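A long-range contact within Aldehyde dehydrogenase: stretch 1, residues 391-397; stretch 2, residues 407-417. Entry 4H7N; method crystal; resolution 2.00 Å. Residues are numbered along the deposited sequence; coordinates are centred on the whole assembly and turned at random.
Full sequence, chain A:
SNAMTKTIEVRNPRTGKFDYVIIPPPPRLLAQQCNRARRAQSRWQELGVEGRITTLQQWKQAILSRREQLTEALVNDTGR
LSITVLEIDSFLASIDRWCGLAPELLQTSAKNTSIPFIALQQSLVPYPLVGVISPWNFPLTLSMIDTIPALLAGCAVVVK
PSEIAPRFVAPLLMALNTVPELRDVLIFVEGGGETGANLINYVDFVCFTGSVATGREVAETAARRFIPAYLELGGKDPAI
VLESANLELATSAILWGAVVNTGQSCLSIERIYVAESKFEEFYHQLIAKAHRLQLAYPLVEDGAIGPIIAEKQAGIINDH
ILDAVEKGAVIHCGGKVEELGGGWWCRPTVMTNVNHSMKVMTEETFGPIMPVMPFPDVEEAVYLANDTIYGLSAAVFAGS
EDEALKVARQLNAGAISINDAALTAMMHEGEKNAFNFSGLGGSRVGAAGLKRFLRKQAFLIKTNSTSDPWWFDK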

ATOM      1  N   GLY A 391       9.144 -12.016  -9.648  1.00 23.86           N
ATOM      2  CA  GLY A 391       9.022 -10.882 -10.552  1.00 24.62           C
ATOM      3  C   GLY A 391       9.703  -9.659 -10.019  1.00 24.21           C
ATOM      4  O   GLY A 391       9.162  -8.550 -10.091  1.00 23.99           O
ATOM      5  N   LEU A 392      10.926  -9.858  -9.511  1.00 23.45           N
ATOM      6  CA  LEU A 392      11.644  -8.787  -8.892  1.00 23.71           C
ATOM      7  C   LEU A 392      12.416  -7.985  -9.952  1.00 23.73           C
ATOM      8  O   LEU A 392      12.172  -6.773 -10.122  1.00 22.28           O
ATOM      9  CB  LEU A 392      12.619  -9.343  -7.818  1.00 24.44           C
ATOM     10  CG  LEU A 392      13.199  -8.333  -6.861  1.00 26.77           C
ATOM     11  CD1 LEU A 392      12.138  -7.602  -6.050  1.00 29.45           C
ATOM     12  CD2 LEU A 392      14.192  -8.946  -5.872  1.00 28.88           C
ATOM     13  N   SER A 393      13.357  -8.646 -10.641  1.00 22.56           N
ATOM     14  CA  SER A 393      14.135  -7.957 -11.674  1.00 23.16           C
ATOM     15  C   SER A 393      14.490  -8.873 -12.827  1.00 22.30           C
ATOM     16  O   SER A 393      14.243 -10.073 -12.781  1.00 21.90           O
ATOM     17  CB  SER A 393      15.462  -7.411 -11.073  1.00 24.61           C
ATOM     18  OG  SER A 393      15.475  -7.478  -9.653  1.00 26.25           O
ATOM     19  N   ALA A 394      15.215  -8.311 -13.788  1.00 21.79           N
ATOM     20  CA  ALA A 394      15.723  -9.036 -14.942  1.00 23.06           C
ATOM     21  C   ALA A 394      16.780  -8.215 -15.676  1.00 22.14           C
ATOM     22  O   ALA A 394      16.964  -7.037 -15.417  1.00 25.08           O
ATOM     23  CB  ALA A 394      14.592  -9.405 -15.906  1.00 22.74           C
ATOM     24  N   ALA A 395      17.446  -8.846 -16.613  1.00 22.78           N
ATOM     25  CA  ALA A 395      18.417  -8.154 -17.468  1.00 23.20           C
ATOM     26  C   ALA A 395      18.244  -8.585 -18.925  1.00 23.47           C
ATOM     27  O   ALA A 395      17.978  -9.770 -19.189  1.00 23.47           O
ATOM     28  CB  ALA A 395      19.812  -8.434 -16.996  1.00 23.46           C
ATOM     29  N   VAL A 396      18.443  -7.651 -19.853  1.00 23.24           N
ATOM     30  CA  VAL A 396      18.438  -7.967 -21.275  1.00 23.59           C
ATOM     31  C   VAL A 396      19.622  -7.298 -21.925  1.00 24.40           C
ATOM     32  O   VAL A 396      19.837  -6.103 -21.714  1.00 26.91           O
ATOM     33  CB  VAL A 396      17.160  -7.418 -21.967  1.00 24.08           C
ATOM     34  CG1 VAL A 396      17.141  -7.825 -23.427  1.00 25.26           C
ATOM     35  CG2 VAL A 396      15.895  -7.953 -21.264  1.00 24.71           C
ATOM     36  N   PHE A 397      20.338  -8.051 -22.758  1.00 24.85           N
ATOM     37  CA  PHE A 397      21.506  -7.600 -23.471  1.00 26.08           C
ATOM     38  C   PHE A 397      21.261  -7.717 -24.951  1.00 27.07           C
ATOM     39  O   PHE A 397      20.810  -8.759 -25.467  1.00 28.20           O
ATOM     40  CB  PHE A 397      22.743  -8.434 -23.145  1.00 25.91           C
ATOM     41  CG  PHE A 397      23.192  -8.338 -21.730  1.00 25.59           C
ATOM     42  CD1 PHE A 397      22.575  -9.091 -20.752  1.00 24.78           C
ATOM     43  CD2 PHE A 397      24.242  -7.496 -21.373  1.00 26.90           C
ATOM     44  CE1 PHE A 397      22.967  -8.996 -19.441  1.00 23.78           C
ATOM     45  CE2 PHE A 397      24.666  -7.416 -20.060  1.00 26.03           C
ATOM     46  CZ  PHE A 397      24.026  -8.181 -19.101  1.00 26.21           C
ATOM     47  N   VAL A 407      12.331  -6.149 -25.740  1.00 33.20           N
ATOM     48  CA  VAL A 407      12.184  -7.389 -25.032  1.00 32.03           C
ATOM     49  C   VAL A 407      11.886  -7.144 -23.583  1.00 31.49           C
ATOM     50  O   VAL A 407      10.996  -7.800 -22.977  1.00 30.30           O
ATOM     51  CB  VAL A 407      13.465  -8.220 -25.177  1.00 32.64           C
ATOM     52  CG1 VAL A 407      13.450  -9.428 -24.248  1.00 32.48           C
ATOM     53  CG2 VAL A 407      13.620  -8.641 -26.640  1.00 35.22           C
ATOM     54  N   ALA A 408      12.622  -6.193 -23.004  1.00 28.53           N
ATOM     55  CA  ALA A 408      12.439  -5.835 -21.607  1.00 27.50           C
ATOM     56  C   ALA A 408      11.008  -5.410 -21.247  1.00 27.51           C
ATOM     57  O   ALA A 408      10.494  -5.799 -20.195  1.00 27.03           O
ATOM     58  CB  ALA A 408      13.394  -4.733 -21.226  1.00 28.46           C
ATOM     59  N   ARG A 409      10.372  -4.641 -22.120  1.00 28.52           N
ATOM     60  CA  ARG A 409       8.998  -4.242 -21.898  1.00 31.09           C
ATOM     61  C   ARG A 409       8.015  -5.418 -21.835  1.00 31.15           C
ATOM     62  O   ARG A 409       6.921  -5.242 -21.345  1.00 32.09           O
ATOM     63  CB  ARG A 409       8.536  -3.240 -22.965  1.00 33.63           C
ATOM     64  CG  ARG A 409       9.260  -1.899 -22.855  1.00 37.73           C
ATOM     65  CD  ARG A 409       8.821  -0.924 -23.947  1.00 41.15           C
ATOM     66  NE  ARG A 409       9.757   0.204 -24.037  1.00 43.85           N
ATOM     67  CZ  ARG A 409      10.491   0.526 -25.110  1.00 47.06           C
ATOM     68  NH1 ARG A 409      10.446  -0.190 -26.258  1.00 46.21           N
ATOM     69  NH2 ARG A 409      11.284   1.602 -25.038  1.00 49.11           N
ATOM     70  N   GLN A 410       8.419  -6.614 -22.269  1.00 32.48           N
ATOM     71  CA  GLN A 410       7.557  -7.812 -22.191  1.00 32.08           C
ATOM     72  C   GLN A 410       7.692  -8.584 -20.923  1.00 31.42           C
ATOM     73  O   GLN A 410       6.958  -9.555 -20.708  1.00 28.94           O
ATOM     74  CB  GLN A 410       7.850  -8.735 -23.361  1.00 33.00           C
ATOM     75  CG  GLN A 410       7.507  -8.068 -24.666  1.00 33.87           C
ATOM     76  CD  GLN A 410       7.809  -8.940 -25.856  1.00 35.73           C
ATOM     77  OE1 GLN A 410       7.269 -10.039 -25.983  1.00 39.11           O
ATOM     78  NE2 GLN A 410       8.677  -8.475 -26.725  1.00 34.30           N
ATOM     79  N   LEU A 411       8.620  -8.166 -20.055  1.00 29.23           N
ATOM     80  CA  LEU A 411       8.913  -8.980 -18.910  1.00 28.57           C
ATOM     81  C   LEU A 411       8.127  -8.533 -17.684  1.00 25.77           C
ATOM     82  O   LEU A 411       8.024  -7.347 -17.426  1.00 25.11           O
ATOM     83  CB  LEU A 411      10.413  -8.921 -18.615  1.00 28.08           C
ATOM     84  CG  LEU A 411      11.321  -9.376 -19.761  1.00 28.82           C
ATOM     85  CD1 LEU A 411      12.786  -9.283 -19.292  1.00 29.46           C
ATOM     86  CD2 LEU A 411      10.998 -10.817 -20.133  1.00 29.07           C
ATOM     87  N   ASN A 412       7.622  -9.492 -16.926  1.00 25.45           N
ATOM     88  CA  ASN A 412       6.897  -9.249 -15.700  1.00 25.19           C
ATOM     89  C   ASN A 412       7.829  -9.043 -14.478  1.00 24.40           C
ATOM     90  O   ASN A 412       7.823  -9.819 -13.550  1.00 26.02           O
ATOM     91  CB  ASN A 412       5.914 -10.424 -15.459  1.00 26.57           C
ATOM     92  CG  ASN A 412       4.933 -10.616 -16.613  1.00 29.36           C
ATOM     93  OD1 ASN A 412       4.489  -9.657 -17.245  1.00 29.92           O
ATOM     94  ND2 ASN A 412       4.632 -11.860 -16.920  1.00 28.87           N
ATOM     95  N   ALA A 413       8.573  -7.947 -14.457  1.00 25.56           N
ATOM     96  CA  ALA A 413       9.498  -7.627 -13.371  1.00 25.27           C
ATOM     97  C   ALA A 413       9.589  -6.156 -13.166  1.00 23.44           C
ATOM     98  O   ALA A 413       9.416  -5.378 -14.110  1.00 23.56           O
ATOM     99  CB  ALA A 413      10.887  -8.197 -13.664  1.00 25.36           C
ATOM    100  N   GLY A 414       9.897  -5.753 -11.936  1.00 22.31           N
ATOM    101  CA  GLY A 414       9.897  -4.344 -11.583  1.00 23.01           C
ATOM    102  C   GLY A 414      11.051  -3.533 -12.140  1.00 23.35           C
ATOM    103  O   GLY A 414      10.881  -2.378 -12.498  1.00 25.40           O
ATOM    104  N   ALA A 415      12.238  -4.113 -12.155  1.00 24.66           N
ATOM    105  CA  ALA A 415      13.430  -3.368 -12.633  1.00 25.16           C
ATOM    106  C   ALA A 415      14.232  -4.183 -13.655  1.00 24.75           C
ATOM    107  O   ALA A 415      14.668  -5.294 -13.356  1.00 23.26           O
ATOM    108  CB  ALA A 415      14.292  -2.964 -11.461  1.00 26.15           C
ATOM    109  N   ILE A 416      14.347  -3.685 -14.874  1.00 22.44           N
ATOM    110  CA  ILE A 416      15.055  -4.412 -15.856  1.00 23.61           C
ATOM    111  C   ILE A 416      16.337  -3.659 -16.185  1.00 23.41           C
ATOM    112  O   ILE A 416      16.330  -2.501 -16.590  1.00 24.49           O
ATOM    113  CB  ILE A 416      14.260  -4.628 -17.142  1.00 25.03           C
ATOM    114  CG1 ILE A 416      12.786  -5.023 -16.842  1.00 27.61           C
ATOM    115  CG2 ILE A 416      14.988  -5.568 -18.097  1.00 25.00           C
ATOM    116  CD1 ILE A 416      12.587  -6.384 -16.284  1.00 30.11           C
ATOM    117  N   SER A 417      17.434  -4.368 -16.051  1.00 23.29           N
ATOM    118  CA  SER A 417      18.747  -3.821 -16.463  1.00 22.61           C
ATOM    119  C   SER A 417      18.938  -4.056 -17.949  1.00 23.64           C
ATOM    120  O   SER A 417      18.621  -5.133 -18.427  1.00 22.72           O
ATOM    121  CB  SER A 417      19.857  -4.499 -15.655  1.00 22.82           C
ATOM    122  OG  SER A 417      19.816  -4.109 -14.278  1.00 22.78           O
TER

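Two parallel strands, 393-397 and 415-417, lie side by side, their N-to-C directions 28° apart, and Val-407, Ala-408 and Leu-411 pack over the face that carries Ala-394 and Val-396; together the stretches bury 501 Å². At the start, Gly-391 CA packs 3.4 Å from Asn-412 O. A CB on Gly-391 would fall 2.8 Å from Asn-412 O, so the bare glycine permits the close approach. Gly-391 O accepts a weak hydrogen bond from Gly-414 N (3.4 Å) and a CA-H...O contact from Ala-413 CA (3.4 Å). The CA-to-CB bond of Leu-392 points away, and the residue contributes backbone instead: Leu-392 O receives weak bonds from Gly-414 N (3.1 Å) and Ala-415 N (3.3 Å). Ser-393 pairs with Ala-415, and both side chains lie on the face shared with Ala-395 and Ser-417; Ser-393 OG is hydrogen-bonded elsewhere in the structure, which satisfies a buried polar group. Regular strand pairing follows. Ala-394 N donates to Ala-415 O (3.1 Å), and Ala-394 O accepts from Ser-417 N (2.8 Å), the shortest hydrogen bond of the contact. On the other face, the small methyl of Ala-394 fits among larger groups, Ala-394 CB lying 3.8 Å from Leu-411 CD1 and 3.6 Å from Ile-416 CD1. Ala-395 pairs with Ser-417, with Ala-395 CA 3.2 Å from Ser-417 O in a CA-H...O contact. Val-396 N donates to Ser-417 O (2.9 Å), the last hydrogen bond between the stretches along stretch 1. The CA-to-CB bond of Val-396, chi1 t, points toward stretch 2, and the residue has the largest area covered. Both methyls reach Val-407, with Val-396 CG1 4.1 Å from Val-407 CB and Val-396 CG2 4.1 Å from Val-407 CG1; Val-396 CG2 also meets Ala-408 CB (4.1 Å), Leu-411 CD1 (3.9 Å) and Ile-416 CG2 (4.1 Å). A branched, apolar side chain suits this buried pocket. Phe-397 points its CA-to-CB bond away and makes no contact.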